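Local coordinates for protein desmoplakin (Homo sapiens, PDB 3R6N) that probably serves as a desmosomal cell-adhesion protein of the plakin family, with a plakin domain that includes a rigid four-spectrin-repeat fragment, at residues 99-113 / 173-187. Numbering follows the deposited sequence.
Sequences IQATSREIMWINDCE and YMDTLQTQWSWILQI. With D1D ((4S,5S)-1,2-dithiane-4,5-diol), chain C.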
ATOM      1  N   ILE A  99     -36.637   0.398  10.582  1.00 80.34           N
ATOM      2  CA  ILE A  99     -35.754  -0.563  11.235  1.00 80.35           C
ATOM      3  C   ILE A  99     -35.359  -1.702  10.304  1.00 83.43           C
ATOM      4  O   ILE A  99     -34.183  -2.026  10.182  1.00 82.73           O
ATOM      5  CB  ILE A  99     -36.383  -1.140  12.506  1.00 81.76           C
ATOM      6  CG1 ILE A  99     -36.718  -0.015  13.481  1.00 79.61           C
ATOM      7  CG2 ILE A  99     -35.439  -2.132  13.163  1.00 82.70           C
ATOM      8  CD1 ILE A  99     -37.229  -0.506  14.805  1.00 80.94           C
ATOM      9  N   GLN A 100     -36.347  -2.311   9.657  1.00 65.02           N
ATOM     10  CA  GLN A 100     -36.087  -3.353   8.671  1.00 70.19           C
ATOM     11  C   GLN A 100     -35.028  -2.896   7.678  1.00 67.90           C
ATOM     12  O   GLN A 100     -34.044  -3.597   7.432  1.00 69.76           O
ATOM     13  CB  GLN A 100     -37.370  -3.723   7.926  1.00 75.72           C
ATOM     14  CG  GLN A 100     -38.358  -4.513   8.758  1.00 80.64           C
ATOM     15  CD  GLN A 100     -39.610  -4.870   7.988  1.00 86.80           C
ATOM     16  OE1 GLN A 100     -39.892  -4.294   6.936  1.00 85.93           O
ATOM     17  NE2 GLN A 100     -40.369  -5.826   8.506  1.00 93.85           N
ATOM     18  N   ALA A 101     -35.237  -1.711   7.116  1.00 79.66           N
ATOM     19  CA  ALA A 101     -34.304  -1.142   6.155  1.00 77.87           C
ATOM     20  C   ALA A 101     -32.903  -1.022   6.747  1.00 74.60           C
ATOM     21  O   ALA A 101     -31.937  -1.540   6.184  1.00 75.71           O
ATOM     22  CB  ALA A 101     -34.798   0.212   5.678  1.00 75.76           C
ATOM     23  N   THR A 102     -32.799  -0.343   7.885  1.00 65.19           N
ATOM     24  CA  THR A 102     -31.509  -0.127   8.531  1.00 62.58           C
ATOM     25  C   THR A 102     -30.877  -1.449   8.941  1.00 64.15           C
ATOM     26  O   THR A 102     -29.655  -1.605   8.930  1.00 63.14           O
ATOM     27  CB  THR A 102     -31.652   0.764   9.772  1.00 60.60           C
ATOM     28  OG1 THR A 102     -32.283   1.991   9.400  1.00 60.89           O
ATOM     29  CG2 THR A 102     -30.292   1.077  10.362  1.00 58.84           C
ATOM     30  N   SER A 103     -31.723  -2.404   9.301  1.00 68.79           N
ATOM     31  CA  SER A 103     -31.253  -3.705   9.734  1.00 69.27           C
ATOM     32  C   SER A 103     -30.535  -4.414   8.592  1.00 72.98           C
ATOM     33  O   SER A 103     -29.429  -4.925   8.765  1.00 73.53           O
ATOM     34  CB  SER A 103     -32.427  -4.544  10.229  1.00 74.05           C
ATOM     35  OG  SER A 103     -32.023  -5.393  11.283  1.00 74.14           O
ATOM     36  N   ARG A 104     -31.169  -4.433   7.423  1.00 75.98           N
ATOM     37  CA  ARG A 104     -30.596  -5.070   6.244  1.00 80.71           C
ATOM     38  C   ARG A 104     -29.407  -4.281   5.710  1.00 75.84           C
ATOM     39  O   ARG A 104     -28.509  -4.839   5.081  1.00 78.64           O
ATOM     40  CB  ARG A 104     -31.649  -5.221   5.142  1.00 85.88           C
ATOM     41  CG  ARG A 104     -32.881  -6.016   5.542  1.00 92.19           C
ATOM     42  CD  ARG A 104     -33.536  -6.639   4.320  1.00100.93           C
ATOM     43  NE  ARG A 104     -32.613  -7.537   3.628  1.00106.78           N
ATOM     44  CZ  ARG A 104     -32.843  -8.080   2.436  1.00111.57           C
ATOM     45  NH1 ARG A 104     -33.973  -7.813   1.791  1.00114.70           N
ATOM     46  NH2 ARG A 104     -31.942  -8.886   1.889  1.00112.56           N
ATOM     47  N   GLU A 105     -29.410  -2.977   5.956  1.00 89.02           N
ATOM     48  CA  GLU A 105     -28.346  -2.114   5.472  1.00 85.49           C
ATOM     49  C   GLU A 105     -27.068  -2.322   6.276  1.00 83.36           C
ATOM     50  O   GLU A 105     -25.960  -2.155   5.762  1.00 82.64           O
ATOM     51  CB  GLU A 105     -28.781  -0.656   5.538  1.00 81.96           C
ATOM     52  CG  GLU A 105     -28.475   0.124   4.286  1.00 81.94           C
ATOM     53  CD  GLU A 105     -28.939  -0.587   3.033  1.00 85.98           C
ATOM     54  OE1 GLU A 105     -28.278  -1.569   2.632  1.00 88.95           O
ATOM     55  OE2 GLU A 105     -29.962  -0.166   2.444  1.00 87.04           O
ATOM     56  N   ILE A 106     -27.228  -2.685   7.543  1.00 67.03           N
ATOM     57  CA  ILE A 106     -26.093  -2.934   8.416  1.00 65.49           C
ATOM     58  C   ILE A 106     -25.437  -4.268   8.082  1.00 69.97           C
ATOM     59  O   ILE A 106     -24.209  -4.392   8.101  1.00 69.12           O
ATOM     60  CB  ILE A 106     -26.520  -2.904   9.895  1.00 64.18           C
ATOM     61  CG1 ILE A 106     -26.506  -1.464  10.410  1.00 60.38           C
ATOM     62  CG2 ILE A 106     -25.606  -3.770  10.742  1.00 63.87           C
ATOM     63  CD1 ILE A 106     -27.381  -1.227  11.627  1.00 59.98           C
ATOM     64  N   MET A 107     -26.253  -5.266   7.762  1.00 64.28           N
ATOM     65  CA  MET A 107     -25.713  -6.573   7.419  1.00 68.35           C
ATOM     66  C   MET A 107     -24.886  -6.492   6.144  1.00 70.65           C
ATOM     67  O   MET A 107     -23.889  -7.196   5.993  1.00 71.76           O
ATOM     68  CB  MET A 107     -26.815  -7.621   7.270  1.00 74.88           C
ATOM     69  CG  MET A 107     -26.323  -9.023   7.589  1.00 79.29           C
ATOM     70  SD  MET A 107     -27.351 -10.343   6.939  1.00 83.74           S
ATOM     71  CE  MET A 107     -27.023 -10.203   5.182  1.00 88.42           C
ATOM     72  N   TRP A 108     -25.309  -5.624   5.232  1.00 70.83           N
ATOM     73  CA  TRP A 108     -24.614  -5.445   3.968  1.00 71.79           C
ATOM     74  C   TRP A 108     -23.205  -4.927   4.214  1.00 66.89           C
ATOM     75  O   TRP A 108     -22.226  -5.483   3.715  1.00 69.72           O
ATOM     76  CB  TRP A 108     -25.386  -4.477   3.067  1.00 69.93           C
ATOM     77  CG  TRP A 108     -24.819  -4.368   1.689  1.00 72.07           C
ATOM     78  CD1 TRP A 108     -25.174  -5.102   0.599  1.00 79.42           C
ATOM     79  CD2 TRP A 108     -23.781  -3.478   1.255  1.00 67.83           C
ATOM     80  NE1 TRP A 108     -24.428  -4.723  -0.490  1.00 79.43           N
ATOM     81  CE2 TRP A 108     -23.564  -3.728  -0.113  1.00 72.25           C
ATOM     82  CE3 TRP A 108     -23.015  -2.495   1.890  1.00 67.19           C
ATOM     83  CZ2 TRP A 108     -22.616  -3.032  -0.858  1.00 70.25           C
ATOM     84  CZ3 TRP A 108     -22.074  -1.804   1.148  1.00 65.92           C
ATOM     85  CH2 TRP A 108     -21.884  -2.075  -0.210  1.00 69.75           C
ATOM     86  N   ILE A 109     -23.110  -3.860   4.994  1.00 72.30           N
ATOM     87  CA  ILE A 109     -21.822  -3.270   5.310  1.00 68.53           C
ATOM     88  C   ILE A 109     -20.978  -4.256   6.101  1.00 69.98           C
ATOM     89  O   ILE A 109     -19.795  -4.429   5.826  1.00 70.09           O
ATOM     90  CB  ILE A 109     -21.992  -1.979   6.112  1.00 66.25           C
ATOM     91  CG1 ILE A 109     -22.910  -1.013   5.355  1.00 65.92           C
ATOM     92  CG2 ILE A 109     -20.635  -1.347   6.392  1.00 64.06           C
ATOM     93  CD1 ILE A 109     -23.356   0.178   6.180  1.00 63.68           C
ATOM     94  N   ASN A 110     -21.598  -4.912   7.075  1.00 72.74           N
ATOM     95  CA  ASN A 110     -20.905  -5.913   7.881  1.00 72.30           C
ATOM     96  C   ASN A 110     -20.271  -7.010   7.037  1.00 76.82           C
ATOM     97  O   ASN A 110     -19.142  -7.428   7.293  1.00 76.05           O
ATOM     98  CB  ASN A 110     -21.857  -6.533   8.903  1.00 72.99           C
ATOM     99  CG  ASN A 110     -21.998  -5.690  10.151  1.00 68.33           C
ATOM    100  OD1 ASN A 110     -21.405  -4.615  10.257  1.00 65.09           O
ATOM    101  ND2 ASN A 110     -22.783  -6.173  11.107  1.00 68.96           N
ATOM    102  N   ASP A 111     -21.007  -7.479   6.035  1.00 70.00           N
ATOM    103  CA  ASP A 111     -20.498  -8.504   5.131  1.00 76.00           C
ATOM    104  C   ASP A 111     -19.342  -7.973   4.290  1.00 74.88           C
ATOM    105  O   ASP A 111     -18.369  -8.682   4.044  1.00 77.07           O
ATOM    106  CB  ASP A 111     -21.618  -9.062   4.246  1.00 83.53           C
ATOM    107  CG  ASP A 111     -22.538 -10.012   4.998  1.00 83.34           C
ATOM    108  OD1 ASP A 111     -22.184 -10.398   6.131  1.00 79.22           O
ATOM    109  OD2 ASP A 111     -23.608 -10.376   4.460  1.00 86.97           O
ATOM    110  N   CYS A 112     -19.447  -6.724   3.853  1.00 81.99           N
ATOM    111  CA  CYS A 112     -18.339  -6.088   3.158  1.00 80.88           C
ATOM    112  C   CYS A 112     -17.122  -6.047   4.061  1.00 76.10           C
ATOM    113  O   CYS A 112     -16.003  -6.310   3.626  1.00 76.80           O
ATOM    114  CB  CYS A 112     -18.704  -4.672   2.732  1.00 76.43           C
ATOM    115  SG  CYS A 112     -19.654  -4.617   1.225  1.00 80.25           S
ATOM    116  N   GLU A 113     -17.350  -5.704   5.322  1.00 80.12           N
ATOM    117  CA  GLU A 113     -16.268  -5.611   6.283  1.00 76.37           C
ATOM    118  C   GLU A 113     -15.658  -6.981   6.502  1.00 78.85           C
ATOM    119  O   GLU A 113     -14.442  -7.135   6.466  1.00 78.50           O
ATOM    120  CB  GLU A 113     -16.767  -5.049   7.612  1.00 72.67           C
ATOM    121  CG  GLU A 113     -15.671  -4.909   8.650  1.00 70.02           C
ATOM    122  CD  GLU A 113     -16.197  -4.988  10.068  1.00 68.51           C
ATOM    123  OE1 GLU A 113     -17.425  -5.150  10.226  1.00 69.31           O
ATOM    124  OE2 GLU A 113     -15.387  -4.893  11.020  1.00 67.13           O
ATOM    125  N   TYR A 173     -30.446   3.611  16.569  1.00 74.20           N
ATOM    126  CA  TYR A 173     -30.220   2.537  15.615  1.00 72.66           C
ATOM    127  C   TYR A 173     -29.446   3.074  14.419  1.00 72.84           C
ATOM    128  O   TYR A 173     -28.539   2.417  13.912  1.00 71.24           O
ATOM    129  CB  TYR A 173     -31.554   1.942  15.167  1.00 72.90           C
ATOM    130  CG  TYR A 173     -31.479   0.505  14.697  1.00 72.34           C
ATOM    131  CD1 TYR A 173     -31.248  -0.527  15.594  1.00 71.97           C
ATOM    132  CD2 TYR A 173     -31.673   0.182  13.363  1.00 72.68           C
ATOM    133  CE1 TYR A 173     -31.190  -1.841  15.172  1.00 73.13           C
ATOM    134  CE2 TYR A 173     -31.620  -1.129  12.931  1.00 74.39           C
ATOM    135  CZ  TYR A 173     -31.378  -2.138  13.840  1.00 75.36           C
ATOM    136  OH  TYR A 173     -31.325  -3.446  13.413  1.00 77.99           O
ATOM    137  N   MET A 174     -29.806   4.276  13.978  1.00 71.62           N
ATOM    138  CA  MET A 174     -29.109   4.935  12.880  1.00 72.58           C
ATOM    139  C   MET A 174     -27.666   5.229  13.266  1.00 73.66           C
ATOM    140  O   MET A 174     -26.755   5.087  12.451  1.00 72.85           O
ATOM    141  CB  MET A 174     -29.819   6.230  12.486  1.00 76.70           C
ATOM    142  CG  MET A 174     -31.285   6.057  12.104  1.00 76.10           C
ATOM    143  SD  MET A 174     -31.552   5.056  10.625  1.00 72.86           S
ATOM    144  CE  MET A 174     -30.542   5.931   9.434  1.00 74.86           C
ATOM    145  N   ASP A 175     -27.460   5.646  14.511  1.00 76.29           N
ATOM    146  CA  ASP A 175     -26.112   5.840  15.038  1.00 76.44           C
ATOM    147  C   ASP A 175     -25.267   4.605  14.761  1.00 72.47           C
ATOM    148  O   ASP A 175     -24.122   4.705  14.329  1.00 72.75           O
ATOM    149  CB  ASP A 175     -26.150   6.110  16.546  1.00 77.51           C
ATOM    150  CG  ASP A 175     -26.542   7.539  16.877  1.00 83.40           C
ATOM    151  OD1 ASP A 175     -26.599   7.873  18.082  1.00 85.62           O
ATOM    152  OD2 ASP A 175     -26.782   8.327  15.936  1.00 86.75           O
ATOM    153  N   THR A 176     -25.849   3.440  15.020  1.00 65.67           N
ATOM    154  CA  THR A 176     -25.195   2.171  14.747  1.00 63.17           C
ATOM    155  C   THR A 176     -24.777   2.101  13.286  1.00 63.33           C
ATOM    156  O   THR A 176     -23.603   1.895  12.977  1.00 62.82           O
ATOM    157  CB  THR A 176     -26.115   0.987  15.094  1.00 62.08           C
ATOM    158  OG1 THR A 176     -26.215   0.869  16.516  1.00 61.83           O
ATOM    159  CG2 THR A 176     -25.559  -0.309  14.542  1.00 61.27           C
ATOM    160  N   LEU A 177     -25.743   2.282  12.392  1.00 64.03           N
ATOM    161  CA  LEU A 177     -25.474   2.297  10.958  1.00 63.87           C
ATOM    162  C   LEU A 177     -24.305   3.223  10.635  1.00 65.12           C
ATOM    163  O   LEU A 177     -23.324   2.804  10.028  1.00 64.34           O
ATOM    164  CB  LEU A 177     -26.717   2.746  10.191  1.00 64.81           C
ATOM    165  CG  LEU A 177     -26.613   2.774   8.666  1.00 65.23           C
ATOM    166  CD1 LEU A 177     -26.811   1.385   8.093  1.00 64.90           C
ATOM    167  CD2 LEU A 177     -27.636   3.729   8.087  1.00 66.97           C
ATOM    168  N   GLN A 178     -24.416   4.483  11.051  1.00 65.12           N
ATOM    169  CA  GLN A 178     -23.355   5.464  10.836  1.00 68.48           C
ATOM    170  C   GLN A 178     -21.991   4.926  11.264  1.00 67.29           C
ATOM    171  O   GLN A 178     -21.005   5.078  10.547  1.00 67.95           O
ATOM    172  CB  GLN A 178     -23.665   6.765  11.583  1.00 74.27           C
ATOM    173  CG  GLN A 178     -22.521   7.775  11.588  1.00 79.28           C
ATOM    174  CD  GLN A 178     -22.258   8.383  10.221  1.00 82.62           C
ATOM    175  OE1 GLN A 178     -23.094   9.104   9.677  1.00 85.89           O
ATOM    176  NE2 GLN A 178     -21.089   8.098   9.661  1.00 81.60           N
ATOM    177  N   THR A 179     -21.945   4.305  12.438  1.00 69.25           N
ATOM    178  CA  THR A 179     -20.702   3.760  12.971  1.00 67.49           C
ATOM    179  C   THR A 179     -20.106   2.716  12.033  1.00 65.46           C
ATOM    180  O   THR A 179     -18.910   2.747  11.735  1.00 65.85           O
ATOM    181  CB  THR A 179     -20.902   3.123  14.360  1.00 65.59           C
ATOM    182  OG1 THR A 179     -21.181   4.142  15.329  1.00 68.43           O
ATOM    183  CG2 THR A 179     -19.651   2.368  14.777  1.00 64.17           C
ATOM    184  N   GLN A 180     -20.941   1.792  11.570  1.00 66.09           N
ATOM    185  CA  GLN A 180     -20.489   0.753  10.659  1.00 65.09           C
ATOM    186  C   GLN A 180     -20.011   1.349   9.341  1.00 65.84           C
ATOM    187  O   GLN A 180     -18.985   0.944   8.798  1.00 65.84           O
ATOM    188  CB  GLN A 180     -21.608  -0.254  10.409  1.00 65.13           C
ATOM    189  CG  GLN A 180     -21.992  -1.019  11.648  1.00 64.99           C
ATOM    190  CD  GLN A 180     -20.777  -1.413  12.456  1.00 63.73           C
ATOM    191  OE1 GLN A 180     -20.215  -0.597  13.185  1.00 63.32           O
ATOM    192  NE2 GLN A 180     -20.348  -2.662  12.315  1.00 64.18           N
ATOM    193  N   TRP A 181     -20.764   2.316   8.834  1.00 61.46           N
ATOM    194  CA  TRP A 181     -20.434   2.975   7.583  1.00 62.93           C
ATOM    195  C   TRP A 181     -19.077   3.667   7.659  1.00 64.71           C
ATOM    196  O   TRP A 181     -18.227   3.491   6.784  1.00 64.84           O
ATOM    197  CB  TRP A 181     -21.517   3.991   7.229  1.00 64.86           C
ATOM    198  CG  TRP A 181     -21.293   4.639   5.910  1.00 66.99           C
ATOM    199  CD1 TRP A 181     -21.013   5.955   5.675  1.00 71.23           C
ATOM    200  CD2 TRP A 181     -21.306   3.996   4.635  1.00 66.29           C
ATOM    201  NE1 TRP A 181     -20.860   6.169   4.329  1.00 72.59           N
ATOM    202  CE2 TRP A 181     -21.034   4.982   3.670  1.00 69.31           C
ATOM    203  CE3 TRP A 181     -21.526   2.682   4.218  1.00 64.77           C
ATOM    204  CZ2 TRP A 181     -20.977   4.691   2.312  1.00 69.86           C
ATOM    205  CZ3 TRP A 181     -21.469   2.398   2.871  1.00 66.09           C
ATOM    206  CH2 TRP A 181     -21.196   3.395   1.934  1.00 68.11           C
ATOM    207  N   SER A 182     -18.876   4.463   8.704  1.00 69.77           N
ATOM    208  CA  SER A 182     -17.623   5.190   8.861  1.00 73.13           C
ATOM    209  C   SER A 182     -16.439   4.234   8.903  1.00 70.58           C
ATOM    210  O   SER A 182     -15.361   4.538   8.384  1.00 72.51           O
ATOM    211  CB  SER A 182     -17.652   6.051  10.123  1.00 77.40           C
ATOM    212  OG  SER A 182     -18.478   7.185   9.934  1.00 82.40           O
ATOM    213  N   TRP A 183     -16.656   3.075   9.519  1.00 63.26           N
ATOM    214  CA  TRP A 183     -15.613   2.069   9.674  1.00 61.61           C
ATOM    215  C   TRP A 183     -15.284   1.371   8.348  1.00 60.83           C
ATOM    216  O   TRP A 183     -14.114   1.124   8.052  1.00 61.21           O
ATOM    217  CB  TRP A 183     -15.999   1.066  10.765  1.00 59.63           C
ATOM    218  CG  TRP A 183     -15.114  -0.141  10.857  1.00 61.37           C
ATOM    219  CD1 TRP A 183     -15.501  -1.447  10.757  1.00 60.64           C
ATOM    220  CD2 TRP A 183     -13.695  -0.161  11.070  1.00 61.67           C
ATOM    221  NE1 TRP A 183     -14.415  -2.277  10.892  1.00 60.63           N
ATOM    222  CE2 TRP A 183     -13.293  -1.514  11.084  1.00 60.87           C
ATOM    223  CE3 TRP A 183     -12.725   0.833  11.245  1.00 63.46           C
ATOM    224  CZ2 TRP A 183     -11.964  -1.898  11.270  1.00 61.26           C
ATOM    225  CZ3 TRP A 183     -11.404   0.446  11.429  1.00 63.70           C
ATOM    226  CH2 TRP A 183     -11.039  -0.907  11.440  1.00 62.34           C
ATOM    227  N   ILE A 184     -16.300   1.075   7.541  1.00 59.90           N
ATOM    228  CA  ILE A 184     -16.054   0.451   6.241  1.00 60.51           C
ATOM    229  C   ILE A 184     -15.231   1.353   5.309  1.00 62.01           C
ATOM    230  O   ILE A 184     -14.465   0.862   4.484  1.00 62.72           O
ATOM    231  CB  ILE A 184     -17.364   0.032   5.534  1.00 61.02           C
ATOM    232  CG1 ILE A 184     -17.073  -0.969   4.413  1.00 63.11           C
ATOM    233  CG2 ILE A 184     -18.090   1.243   4.980  1.00 61.59           C
ATOM    234  CD1 ILE A 184     -16.491  -2.271   4.897  1.00 61.98           C
ATOM    235  N   LEU A 185     -15.392   2.667   5.449  1.00 57.05           N
ATOM    236  CA  LEU A 185     -14.650   3.630   4.641  1.00 60.04           C
ATOM    237  C   LEU A 185     -13.212   3.742   5.131  1.00 61.15           C
ATOM    238  O   LEU A 185     -12.301   4.065   4.369  1.00 63.22           O
ATOM    239  CB  LEU A 185     -15.313   5.003   4.716  1.00 63.59           C
ATOM    240  CG  LEU A 185     -16.800   5.070   4.368  1.00 62.96           C
ATOM    241  CD1 LEU A 185     -17.403   6.407   4.798  1.00 65.64           C
ATOM    242  CD2 LEU A 185     -17.012   4.818   2.881  1.00 62.90           C
ATOM    243  N   GLN A 186     -13.015   3.494   6.417  1.00 59.08           N
ATOM    244  CA  GLN A 186     -11.678   3.521   6.982  1.00 60.25           C
ATOM    245  C   GLN A 186     -10.892   2.347   6.429  1.00 57.99           C
ATOM    246  O   GLN A 186      -9.717   2.472   6.088  1.00 59.53           O
ATOM    247  CB  GLN A 186     -11.735   3.450   8.506  1.00 59.95           C
ATOM    248  CG  GLN A 186     -12.155   4.746   9.151  1.00 63.73           C
ATOM    249  CD  GLN A 186     -11.269   5.907   8.749  1.00 69.33           C
ATOM    250  OE1 GLN A 186     -10.111   5.992   9.160  1.00 70.56           O
ATOM    251  NE2 GLN A 186     -11.811   6.812   7.937  1.00 68.80           N
ATOM    252  N   ILE A 187     -11.561   1.204   6.344  1.00 61.42           N
ATOM    253  CA  ILE A 187     -10.963   0.005   5.792  1.00 61.13           C
ATOM    254  C   ILE A 187     -10.561   0.228   4.336  1.00 62.82           C
ATOM    255  O   ILE A 187      -9.470  -0.167   3.914  1.00 63.83           O
ATOM    256  CB  ILE A 187     -11.925  -1.185   5.913  1.00 60.60           C
ATOM    257  CG1 ILE A 187     -12.064  -1.585   7.385  1.00 59.08           C
ATOM    258  CG2 ILE A 187     -11.439  -2.362   5.080  1.00 62.85           C
ATOM    259  CD1 ILE A 187     -13.006  -2.745   7.618  1.00 58.84           C
TER
HETATM  260  S1  D1D C   1     -25.922   7.425   8.404  1.00172.70           S
HETATM  261  C1  D1D C   1     -26.386   9.100   8.119  1.00174.29           C
HETATM  262  C2  D1D C   1     -25.566   9.731   6.993  1.00171.97           C
HETATM  263  O2  D1D C   1     -25.096  11.012   7.428  1.00174.05           O
HETATM  264  C3  D1D C   1     -24.375   8.883   6.543  1.00170.57           C
HETATM  265  O3  D1D C   1     -23.469   9.714   5.808  1.00170.61           O
HETATM  266  C4  D1D C   1     -24.789   7.715   5.652  1.00166.89           C
HETATM  267  S4  D1D C   1     -25.713   6.569   6.615  1.00167.16           S
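Ile109 and Leu177 are reciprocal knobs in holes between helix segments 99-113 and 173-187. Ile109 sits among Leu177, Gln180, Trp181 and Ile184: its CG2 branch lies 3.7 Å from CB of Ile184, while CD1 meets the edge of the Trp181 ring at CE3, also 3.7 Å away. Leu177 in turn sits among Thr102, Glu105, Ile106 and Ile109. With CG anti to the backbone N (chi1 -178°), it projects CD1 to within 3.7 Å of CG1 of Ile106, and its other branch, CD2, faces the sulfurs of the bound dithiane diol. The Tyr173 ring carries CG2 of Ile99 over one face and has CB of Thr102 in plane at its edge.

The two axes run in the same N-to-C sense at 23° and approach to 9.6 Å, a near-parallel packing consistent with the helical bundles of a spectrin-repeat rod; helix 130-161 packs against both, its Leu149 touching Glu105 and Trp181.

Three hydrogen bonds cross the contact. OG of Ser103 pairs with OH of Tyr173 at 3.0 Å. NE2 of Gln180 donates to a lone pair of OD1 of Asn110, 3.0 Å and nearly straight at 166°; the bond lies in the carbonyl plane of Asn110 and close to the amide plane of Gln180. NE1 of Trp183 reaches OE2 of Glu113 at 2.8 Å, leaving within the indole plane but arriving from above the carboxylate plane, while CG of Glu113 packs on CD1 of Ile187.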